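Local coordinates for protein AlkD2 (Streptococcus mutans, PDB 6M9M) that is of unconfirmed function but binds inosine-5'-monophosphate and belongs to the HEAT-like repeat family of DNA glycosylases, at residues P109-W114 against E128-W133; E145-I150 against R170-K175; K40-L45 against R55-F60. One frame throughout, in Å; residues are numbered along the deposited sequence.

Contact 1 (P109-W114 against E128-W133)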
loop_
_atom_site.group_PDB
_atom_site.type_symbol
_atom_site.label_atom_id
_atom_site.label_comp_id
_atom_site.label_asym_id
_atom_site.label_seq_id
_atom_site.Cartn_x
_atom_site.Cartn_y
_atom_site.Cartn_z
ATOM N N PRO A 109 6.960 13.011 2.874
ATOM C CA PRO A 109 5.800 13.897 2.655
ATOM C C PRO A 109 4.656 13.209 1.937
ATOM O O PRO A 109 3.482 13.510 2.201
ATOM C CB PRO A 109 6.385 15.052 1.831
ATOM C CG PRO A 109 7.857 15.059 2.185
ATOM C CD PRO A 109 8.204 13.602 2.333
ATOM N N ILE A 110 4.966 12.284 1.025
ATOM C CA ILE A 110 3.928 11.555 0.309
ATOM C C ILE A 110 3.265 10.529 1.221
ATOM O O ILE A 110 2.043 10.360 1.197
ATOM C CB ILE A 110 4.527 10.907 -0.952
ATOM C CG1 ILE A 110 5.152 11.945 -1.874
ATOM C CG2 ILE A 110 3.484 10.089 -1.667
ATOM C CD1 ILE A 110 4.246 13.002 -2.315
ATOM N N ILE A 111 4.061 9.808 2.009
ATOM C CA ILE A 111 3.508 8.914 3.017
ATOM C C ILE A 111 2.512 9.678 3.886
ATOM O O ILE A 111 1.373 9.239 4.105
ATOM C CB ILE A 111 4.647 8.279 3.833
ATOM C CG1 ILE A 111 5.493 7.355 2.945
ATOM C CG2 ILE A 111 4.094 7.507 5.019
ATOM C CD1 ILE A 111 6.800 6.939 3.562
ATOM N N ASP A 112 2.914 10.854 4.370
ATOM C CA ASP A 112 2.033 11.617 5.249
ATOM C C ASP A 112 0.773 12.059 4.514
ATOM O O ASP A 112 -0.322 12.056 5.083
ATOM C CB ASP A 112 2.813 12.797 5.841
ATOM C CG ASP A 112 3.877 12.337 6.835
ATOM O OD1 ASP A 112 3.711 11.229 7.381
ATOM O OD2 ASP A 112 4.874 13.054 7.068
ATOM N N GLU A 113 0.905 12.441 3.249
ATOM C CA GLU A 113 -0.258 12.821 2.452
ATOM C C GLU A 113 -1.235 11.661 2.301
ATOM O O GLU A 113 -2.444 11.825 2.487
ATOM C CB GLU A 113 0.253 13.310 1.101
ATOM C CG GLU A 113 -0.753 13.719 0.090
ATOM C CD GLU A 113 -0.047 14.296 -1.138
ATOM O OE1 GLU A 113 0.253 13.530 -2.073
ATOM O OE2 GLU A 113 0.258 15.506 -1.146
ATOM N N TRP A 114 -0.735 10.465 1.990
ATOM C CA TRP A 114 -1.635 9.327 1.829
ATOM C C TRP A 114 -2.295 8.951 3.152
ATOM O O TRP A 114 -3.482 8.612 3.180
ATOM C CB TRP A 114 -0.892 8.136 1.226
ATOM C CG TRP A 114 -0.641 8.231 -0.258
ATOM C CD1 TRP A 114 -0.135 9.290 -0.960
ATOM C CD2 TRP A 114 -0.909 7.206 -1.222
ATOM N NE1 TRP A 114 -0.062 8.980 -2.296
ATOM C CE2 TRP A 114 -0.529 7.706 -2.486
ATOM C CE3 TRP A 114 -1.434 5.915 -1.134
ATOM C CZ2 TRP A 114 -0.657 6.956 -3.655
ATOM C CZ3 TRP A 114 -1.547 5.163 -2.290
ATOM C CH2 TRP A 114 -1.175 5.692 -3.539
ATOM N N GLU A 128 -0.716 -0.451 5.089
ATOM C CA GLU A 128 -0.477 -1.857 4.790
ATOM C C GLU A 128 0.732 -2.054 3.896
ATOM O O GLU A 128 1.513 -2.992 4.093
ATOM C CB GLU A 128 -1.711 -2.458 4.119
ATOM C CG GLU A 128 -1.649 -3.963 3.907
ATOM C CD GLU A 128 -1.826 -4.788 5.174
ATOM O OE1 GLU A 128 -2.237 -4.232 6.228
ATOM O OE2 GLU A 128 -1.576 -6.004 5.093
ATOM N N GLY A 129 0.899 -1.194 2.899
ATOM C CA GLY A 129 1.939 -1.414 1.909
ATOM C C GLY A 129 3.343 -1.351 2.467
ATOM O O GLY A 129 4.237 -2.025 1.966
ATOM N N LEU A 130 3.555 -0.566 3.520
ATOM C CA LEU A 130 4.871 -0.446 4.129
ATOM C C LEU A 130 5.150 -1.520 5.184
ATOM O O LEU A 130 6.273 -1.585 5.699
ATOM C CB LEU A 130 5.074 0.956 4.710
ATOM C CG LEU A 130 5.608 1.998 3.720
ATOM C CD1 LEU A 130 4.631 2.248 2.584
ATOM C CD2 LEU A 130 5.951 3.281 4.471
ATOM N N ARG A 131 4.176 -2.373 5.522
ATOM C CA ARG A 131 4.449 -3.426 6.504
ATOM C C ARG A 131 5.486 -4.397 5.939
ATOM O O ARG A 131 5.435 -4.753 4.754
ATOM C CB ARG A 131 3.161 -4.188 6.807
ATOM C CG ARG A 131 2.105 -3.374 7.558
ATOM C CD ARG A 131 0.829 -4.182 7.771
ATOM N NE ARG A 131 1.105 -5.313 8.645
ATOM C CZ ARG A 131 0.288 -6.333 8.830
ATOM N NH1 ARG A 131 -0.884 -6.355 8.214
ATOM N NH2 ARG A 131 0.643 -7.313 9.645
ATOM N N ILE A 132 6.447 -4.831 6.763
ATOM C CA ILE A 132 6.719 -4.378 8.127
ATOM C C ILE A 132 7.501 -3.070 8.059
ATOM O O ILE A 132 8.569 -3.011 7.439
ATOM C CB ILE A 132 7.515 -5.479 8.871
ATOM C CG1 ILE A 132 6.660 -6.742 8.965
ATOM C CG2 ILE A 132 7.977 -4.959 10.214
ATOM C CD1 ILE A 132 7.402 -7.992 9.461
ATOM N N TRP A 133 6.982 -2.002 8.667
ATOM C CA TRP A 133 7.540 -0.678 8.402
ATOM C C TRP A 133 9.009 -0.609 8.811
ATOM O O TRP A 133 9.827 -0.025 8.101
ATOM C CB TRP A 133 6.776 0.411 9.143
ATOM C CG TRP A 133 5.464 0.869 8.581
ATOM C CD1 TRP A 133 4.358 0.108 8.284
ATOM C CD2 TRP A 133 5.102 2.225 8.313
ATOM N NE1 TRP A 133 3.329 0.923 7.846
ATOM C CE2 TRP A 133 3.774 2.223 7.840
ATOM C CE3 TRP A 133 5.776 3.446 8.420
ATOM C CZ2 TRP A 133 3.111 3.386 7.492
ATOM C CZ3 TRP A 133 5.115 4.603 8.066
ATOM C CH2 TRP A 133 3.790 4.560 7.608
#
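Ile-111 is the one residue of segment 109-114 that meets segment 128-133, touching it with two branches. Its CD1 lies 3.9 Å from CD2 of Leu-130, two methyls meeting where the side chains cross obliquely; this holds for one of two modelled conformers of Leu-130 and is the less certain half. Its CG2 lies 3.9 Å from CH2 of Trp-133, the far corner of the indole, as the two side chains run past each other in opposite senses. Branching at CB makes the fork, and chi1 of -66° aims it, with CG1 beside the backbone N and CG2 beside the carbonyl carbon. A beta-branched residue can thus serve two neighbours at once.

The close-packed part lies across from Ile-111, where Leu-130 and Trp-133 also pack on each other: CB of Leu-130 sits 3.5 Å above one face of the indole, offset toward its rim. All three residues are buried. The indole suits such a site because its one polar atom, NE1, is hydrogen-bonded to the backbone O of Thr-127, while Phe-139 meets the ring edge-to-face. Cys-99 and Phe-95 of helix 85-102 touch Ile-111 and Leu-130 respectively.

The other side is looser and polar: Glu-128 and Arg-131 are partly exposed, and neither touches segment 109-114. Arg-131 turns back to Glu-128, its NH1 placed 3.2 Å from OE1 in a nearly straight bond (165°). OE1 lies in the guanidinium plane and is approached from its syn side, 27° out of the carboxylate plane. The arginine also has a salt bridge to Asp-171.

With no hydrogen bond between the segments and only 101 Å² buried, the helix and the turn are joined by apolar contact alone, while charge pairing ties the turn to helix 159-175.

Contact 2 (E145-I150 against R170-K175)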
loop_
_atom_site.group_PDB
_atom_site.type_symbol
_atom_site.label_atom_id
_atom_site.label_comp_id
_atom_site.label_asym_id
_atom_site.label_seq_id
_atom_site.Cartn_x
_atom_site.Cartn_y
_atom_site.Cartn_z
ATOM N N GLU A 145 9.648 6.977 14.071
ATOM C CA GLU A 145 9.044 7.681 12.941
ATOM C C GLU A 145 7.984 6.838 12.244
ATOM O O GLU A 145 7.092 7.398 11.595
ATOM C CB GLU A 145 10.107 8.115 11.937
ATOM C CG GLU A 145 11.082 9.158 12.449
ATOM C CD GLU A 145 10.450 10.514 12.706
ATOM O OE1 GLU A 145 9.491 10.894 12.004
ATOM O OE2 GLU A 145 10.930 11.218 13.619
ATOM N N ALA A 146 8.064 5.515 12.379
ATOM C CA ALA A 146 6.996 4.635 11.928
ATOM C C ALA A 146 5.894 4.558 12.971
ATOM O O ALA A 146 4.718 4.715 12.647
ATOM C CB ALA A 146 7.561 3.247 11.639
ATOM N N ILE A 147 6.259 4.307 14.231
ATOM C CA ILE A 147 5.255 4.128 15.277
ATOM C C ILE A 147 4.346 5.351 15.357
ATOM O O ILE A 147 3.117 5.228 15.443
ATOM C CB ILE A 147 5.943 3.822 16.623
ATOM C CG1 ILE A 147 6.629 2.453 16.561
ATOM C CG2 ILE A 147 4.943 3.880 17.765
ATOM C CD1 ILE A 147 7.568 2.186 17.725
ATOM N N ARG A 148 4.932 6.555 15.343
ATOM C CA ARG A 148 4.127 7.764 15.499
ATOM C C ARG A 148 3.142 7.915 14.348
ATOM O O ARG A 148 1.971 8.267 14.551
ATOM C CB ARG A 148 5.021 9.007 15.590
ATOM C CG ARG A 148 4.242 10.308 15.729
ATOM C CD ARG A 148 5.126 11.542 15.661
ATOM N NE ARG A 148 5.448 11.931 14.288
ATOM C CZ ARG A 148 6.647 11.807 13.722
ATOM N NH1 ARG A 148 7.670 11.302 14.398
ATOM N NH2 ARG A 148 6.826 12.201 12.469
ATOM N N ARG A 149 3.602 7.655 13.125
ATOM C CA ARG A 149 2.754 7.838 11.956
ATOM C C ARG A 149 1.600 6.846 11.948
ATOM O O ARG A 149 0.472 7.206 11.609
ATOM C CB ARG A 149 3.583 7.675 10.681
ATOM C CG ARG A 149 4.408 8.899 10.360
ATOM C CD ARG A 149 5.261 8.689 9.091
ATOM N NE ARG A 149 5.751 9.971 8.624
ATOM C CZ ARG A 149 6.832 10.576 9.101
ATOM N NH1 ARG A 149 7.588 9.968 10.010
ATOM N NH2 ARG A 149 7.151 11.782 8.651
ATOM N N ILE A 150 1.875 5.596 12.305
ATOM C CA ILE A 150 0.840 4.572 12.320
ATOM C C ILE A 150 -0.152 4.852 13.440
ATOM O O ILE A 150 -1.379 4.799 13.251
ATOM C CB ILE A 150 1.479 3.181 12.473
ATOM C CG1 ILE A 150 2.358 2.836 11.279
ATOM C CG2 ILE A 150 0.391 2.125 12.649
ATOM C CD1 ILE A 150 3.401 1.758 11.585
ATOM N N ARG A 170 1.589 -4.188 15.688
ATOM C CA ARG A 170 1.906 -5.540 16.148
ATOM C C ARG A 170 3.197 -6.043 15.518
ATOM O O ARG A 170 4.046 -6.616 16.217
ATOM C CB ARG A 170 0.736 -6.458 15.809
ATOM C CG ARG A 170 0.755 -7.837 16.430
ATOM C CD ARG A 170 -0.392 -8.646 15.856
ATOM N NE ARG A 170 -0.612 -9.996 16.369
ATOM C CZ ARG A 170 -1.569 -10.336 17.234
ATOM N NH1 ARG A 170 -1.716 -11.604 17.564
ATOM N NH2 ARG A 170 -2.351 -9.418 17.783
ATOM N N ASP A 171 3.378 -5.813 14.207
ATOM C CA ASP A 171 4.628 -6.194 13.557
ATOM C C ASP A 171 5.822 -5.582 14.299
ATOM O O ASP A 171 6.821 -6.253 14.603
ATOM C CB ASP A 171 4.731 -5.610 12.137
ATOM C CG ASP A 171 3.690 -6.100 11.139
ATOM O OD1 ASP A 171 3.181 -7.233 11.206
ATOM O OD2 ASP A 171 3.467 -5.314 10.174
ATOM N N ILE A 172 5.750 -4.266 14.531
ATOM C CA ILE A 172 6.869 -3.519 15.098
ATOM C C ILE A 172 7.152 -3.980 16.514
ATOM O O ILE A 172 8.314 -4.016 16.937
ATOM C CB ILE A 172 6.578 -2.005 15.000
ATOM C CG1 ILE A 172 6.482 -1.578 13.538
ATOM C CG2 ILE A 172 7.649 -1.191 15.711
ATOM C CD1 ILE A 172 5.927 -0.178 13.354
ATOM N N SER A 173 6.111 -4.344 17.262
ATOM C CA SER A 173 6.276 -4.728 18.653
ATOM C C SER A 173 7.159 -5.951 18.827
ATOM O O SER A 173 7.735 -6.129 19.909
ATOM C CB SER A 173 4.917 -5.028 19.285
ATOM O OG SER A 173 4.422 -6.293 18.867
ATOM N N LYS A 174 7.293 -6.789 17.793
ATOM C CA LYS A 174 8.065 -8.018 17.920
ATOM C C LYS A 174 9.554 -7.738 17.914
ATOM O O LYS A 174 10.324 -8.496 18.500
ATOM C CB LYS A 174 7.694 -8.986 16.798
ATOM C CG LYS A 174 6.254 -9.456 16.927
ATOM C CD LYS A 174 5.735 -10.008 15.618
ATOM C CE LYS A 174 4.282 -10.358 15.712
ATOM N NZ LYS A 174 3.695 -10.849 14.449
ATOM N N LYS A 175 9.974 -6.652 17.270
ATOM C CA LYS A 175 11.379 -6.281 17.242
ATOM C C LYS A 175 11.691 -5.064 18.096
ATOM O O LYS A 175 12.842 -4.915 18.531
ATOM C CB LYS A 175 11.799 -6.044 15.786
ATOM C CG LYS A 175 13.240 -6.278 15.462
ATOM C CD LYS A 175 13.493 -6.120 13.998
ATOM C CE LYS A 175 13.149 -7.352 13.198
ATOM N NZ LYS A 175 13.852 -7.199 11.890
#
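Ile-172 is the bump of this contact, and Ala-146, Ile-147 and Ile-150 make the hollow that receives it. The helical segments run nearly antiparallel, at 152°, with axes 11.0 Å apart, a gap that aliphatic side chains from both helices fill between them. With chi1 at -64°, Ile-172 divides its two branches between different partners. CG2 lies 3.9 Å from CG1 of Ile-147 and just as near its CD1, so one methyl rests along the end of that side chain. The other branch goes deeper: CD1 meets CD1 of Ile-150 tip to tip at 3.6 Å. It also comes 4.2 Å from CB of Ala-146, whose small methyl leaves room for it. Val-180 of helix 177-185 touches both Ile-147 and Ile-172, so a third helix adjoins this seam between helices 143-151 and 159-175.

Polar groups keep to another side of helix 143-151. There OE1 of Glu-145 accepts from NH1 of Arg-149 at 2.9 Å and from NH2 of Arg-148. Arg-149 also has a salt bridge to Asp-112. Aliphatic branches therefore make the seam by dispersion and the exclusion of water, and the charge on Arg-149 links this helix to helix 108-115.

Contact 3 (K40-L45 against R55-F60)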
loop_
_atom_site.group_PDB
_atom_site.type_symbol
_atom_site.label_atom_id
_atom_site.label_comp_id
_atom_site.label_asym_id
_atom_site.label_seq_id
_atom_site.Cartn_x
_atom_site.Cartn_y
_atom_site.Cartn_z
ATOM N N LYS A 40 3.095 4.132 -19.952
ATOM C CA LYS A 40 2.040 4.888 -19.277
ATOM C C LYS A 40 0.708 4.731 -20.001
ATOM O O LYS A 40 -0.333 4.521 -19.368
ATOM C CB LYS A 40 2.418 6.362 -19.155
ATOM C CG LYS A 40 3.524 6.610 -18.128
ATOM C CD LYS A 40 4.112 7.997 -18.247
ATOM C CE LYS A 40 5.438 8.069 -17.519
ATOM N NZ LYS A 40 6.084 9.410 -17.593
ATOM N N LYS A 41 0.723 4.844 -21.334
ATOM C CA LYS A 41 -0.502 4.687 -22.110
ATOM C C LYS A 41 -1.059 3.277 -21.948
ATOM O O LYS A 41 -2.270 3.090 -21.769
ATOM C CB LYS A 41 -0.212 4.978 -23.585
ATOM C CG LYS A 41 0.314 6.379 -23.846
ATOM C CD LYS A 41 0.687 6.590 -25.317
ATOM C CE LYS A 41 1.338 7.940 -25.517
ATOM N NZ LYS A 41 1.634 8.204 -26.944
ATOM N N LEU A 42 -0.180 2.273 -21.978
ATOM C CA LEU A 42 -0.616 0.897 -21.770
ATOM C C LEU A 42 -1.226 0.702 -20.385
ATOM O O LEU A 42 -2.252 0.025 -20.244
ATOM C CB LEU A 42 0.568 -0.043 -21.989
ATOM C CG LEU A 42 0.280 -1.513 -21.680
ATOM C CD1 LEU A 42 -0.871 -2.066 -22.525
ATOM C CD2 LEU A 42 1.548 -2.340 -21.875
ATOM N N ALA A 43 -0.608 1.269 -19.347
ATOM C CA ALA A 43 -1.128 1.106 -17.999
ATOM C C ALA A 43 -2.533 1.688 -17.871
ATOM O O ALA A 43 -3.417 1.069 -17.270
ATOM C CB ALA A 43 -0.172 1.765 -17.000
ATOM N N PHE A 44 -2.759 2.896 -18.399
ATOM C CA PHE A 44 -4.096 3.475 -18.314
ATOM C C PHE A 44 -5.112 2.641 -19.083
ATOM O O PHE A 44 -6.249 2.463 -18.629
ATOM C CB PHE A 44 -4.103 4.922 -18.794
ATOM C CG PHE A 44 -3.463 5.887 -17.831
ATOM C CD1 PHE A 44 -3.941 6.030 -16.549
ATOM C CD2 PHE A 44 -2.390 6.665 -18.218
ATOM C CE1 PHE A 44 -3.363 6.914 -15.669
ATOM C CE2 PHE A 44 -1.814 7.564 -17.341
ATOM C CZ PHE A 44 -2.316 7.690 -16.065
ATOM N N LEU A 45 -4.727 2.122 -20.251
ATOM C CA LEU A 45 -5.665 1.302 -21.011
ATOM C C LEU A 45 -5.963 0.001 -20.280
ATOM O O LEU A 45 -7.124 -0.418 -20.189
ATOM C CB LEU A 45 -5.132 1.026 -22.414
ATOM C CG LEU A 45 -6.145 0.359 -23.350
ATOM C CD1 LEU A 45 -7.358 1.244 -23.615
ATOM C CD2 LEU A 45 -5.437 -0.023 -24.653
ATOM N N ARG A 55 -6.363 -5.288 -14.294
ATOM C CA ARG A 55 -6.180 -4.083 -13.495
ATOM C C ARG A 55 -5.059 -4.253 -12.474
ATOM O O ARG A 55 -4.323 -3.302 -12.207
ATOM C CB ARG A 55 -7.486 -3.669 -12.818
ATOM C CG ARG A 55 -8.617 -3.397 -13.794
ATOM C CD ARG A 55 -9.652 -2.467 -13.224
ATOM N NE ARG A 55 -10.264 -2.928 -11.978
ATOM C CZ ARG A 55 -11.258 -3.807 -11.916
ATOM N NH1 ARG A 55 -11.737 -4.365 -13.024
ATOM N NH2 ARG A 55 -11.775 -4.138 -10.744
ATOM N N MET A 56 -4.905 -5.453 -11.902
ATOM C CA MET A 56 -3.763 -5.717 -11.026
ATOM C C MET A 56 -2.447 -5.475 -11.754
ATOM O O MET A 56 -1.563 -4.779 -11.246
ATOM C CB MET A 56 -3.824 -7.148 -10.496
ATOM C CG MET A 56 -4.923 -7.425 -9.477
ATOM S SD MET A 56 -5.153 -9.176 -9.095
ATOM C CE MET A 56 -3.507 -9.635 -8.590
ATOM N N TYR A 57 -2.305 -6.058 -12.945
ATOM C CA TYR A 57 -1.146 -5.812 -13.806
ATOM C C TYR A 57 -0.915 -4.315 -14.001
ATOM O O TYR A 57 0.211 -3.820 -13.875
ATOM C CB TYR A 57 -1.384 -6.543 -15.133
ATOM C CG TYR A 57 -0.527 -6.100 -16.286
ATOM C CD1 TYR A 57 -0.936 -5.069 -17.104
ATOM C CD2 TYR A 57 0.697 -6.705 -16.556
ATOM C CE1 TYR A 57 -0.175 -4.650 -18.171
ATOM C CE2 TYR A 57 1.472 -6.293 -17.633
ATOM C CZ TYR A 57 1.032 -5.250 -18.427
ATOM O OH TYR A 57 1.757 -4.800 -19.503
ATOM N N ALA A 58 -1.985 -3.578 -14.307
ATOM C CA ALA A 58 -1.868 -2.146 -14.556
ATOM C C ALA A 58 -1.370 -1.399 -13.329
ATOM O O ALA A 58 -0.595 -0.440 -13.454
ATOM C CB ALA A 58 -3.221 -1.583 -14.984
ATOM N N VAL A 59 -1.843 -1.788 -12.143
ATOM C CA VAL A 59 -1.427 -1.115 -10.915
ATOM C C VAL A 59 0.029 -1.421 -10.589
ATOM O O VAL A 59 0.752 -0.546 -10.097
ATOM C CB VAL A 59 -2.406 -1.406 -9.766
ATOM C CG1 VAL A 59 -1.950 -0.748 -8.483
ATOM C CG2 VAL A 59 -3.811 -0.919 -10.147
ATOM N N PHE A 60 0.500 -2.642 -10.869
ATOM C CA PHE A 60 1.938 -2.879 -10.766
ATOM C C PHE A 60 2.704 -1.931 -11.693
ATOM O O PHE A 60 3.736 -1.369 -11.310
ATOM C CB PHE A 60 2.309 -4.345 -11.054
ATOM C CG PHE A 60 2.027 -5.297 -9.911
ATOM C CD1 PHE A 60 2.689 -5.158 -8.702
ATOM C CD2 PHE A 60 1.136 -6.348 -10.058
ATOM C CE1 PHE A 60 2.441 -6.039 -7.651
ATOM C CE2 PHE A 60 0.895 -7.230 -9.013
ATOM C CZ PHE A 60 1.553 -7.077 -7.812
#
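Ala-43 and Ala-58 bring the two helices together backbone to backbone, their CA atoms only 4.8 Å apart. The packing here is of methyl against main chain: CB of Ala-58 points toward the other segment and ends 3.5 Å from the carbonyl O of Ala-43. In the reverse sense, CB of Ala-43 lies 4.2 Å from O of Ala-58. Alanine suits both places, since a single methyl fills the little depth left between helices this close while keeping the surface apolar.

Such close pairing of consecutive helices joined by a short turn is in keeping with the HEAT-like repeat architecture of this protein, a chain of helices with no strand. Here the partners are helices 36-47 and 52-65. The pairing continues beyond the two segments, where Ala-43 also touches Leu-61, Phe-62 and Leu-65.

Larger side chains meet at the flank. Leu-42 and Tyr-57 cross at about a right angle, and CD2 of the leucine comes 3.4 Å from the phenolic OH. Each is extended away from its own backbone N, with chi1 of 175° for Leu-42 and 163° for Tyr-57, which carries both ends toward the opposite helix although neither starts out pointing there. Leucine supplies a branched apolar tip; tyrosine supplies the reach of a ring and a polar end.

No hydrogen bond joins the two segments, and the polar end of Tyr-57 is met from a different quarter. The OH of buried Tyr-57 is hydrogen-bonded to OD2 of Asp-30 on helix 21-32, which probably helps hold the end of the ring beside Leu-42, while Tyr-5 and Leu-9 of helix 2-13 touch the tyrosine side chain.

The contacts come in the order 3, 1, 2, one after another along the chain, without overlap. Contacts 1 and 2 are neighbours, with centres 12 Å apart. Two salt bridges join them, Asp-112 OD1 to Arg-149 NE at 2.7 Å and Arg-131 NE to Asp-171 OD2 at 2.8 Å, and CB of Ala-146 packs 3.7 Å from CE3 of Trp-133. Contact 3 stands apart, its centre 22 Å from that of contact 1 and 32 Å from that of contact 2, across the chain's centre from the latter. Its Tyr-57 side chain lies about 11 Å from that of Arg-86, which binds inosine-5'-monophosphate; contacts 1 and 2 lie away from that pocket.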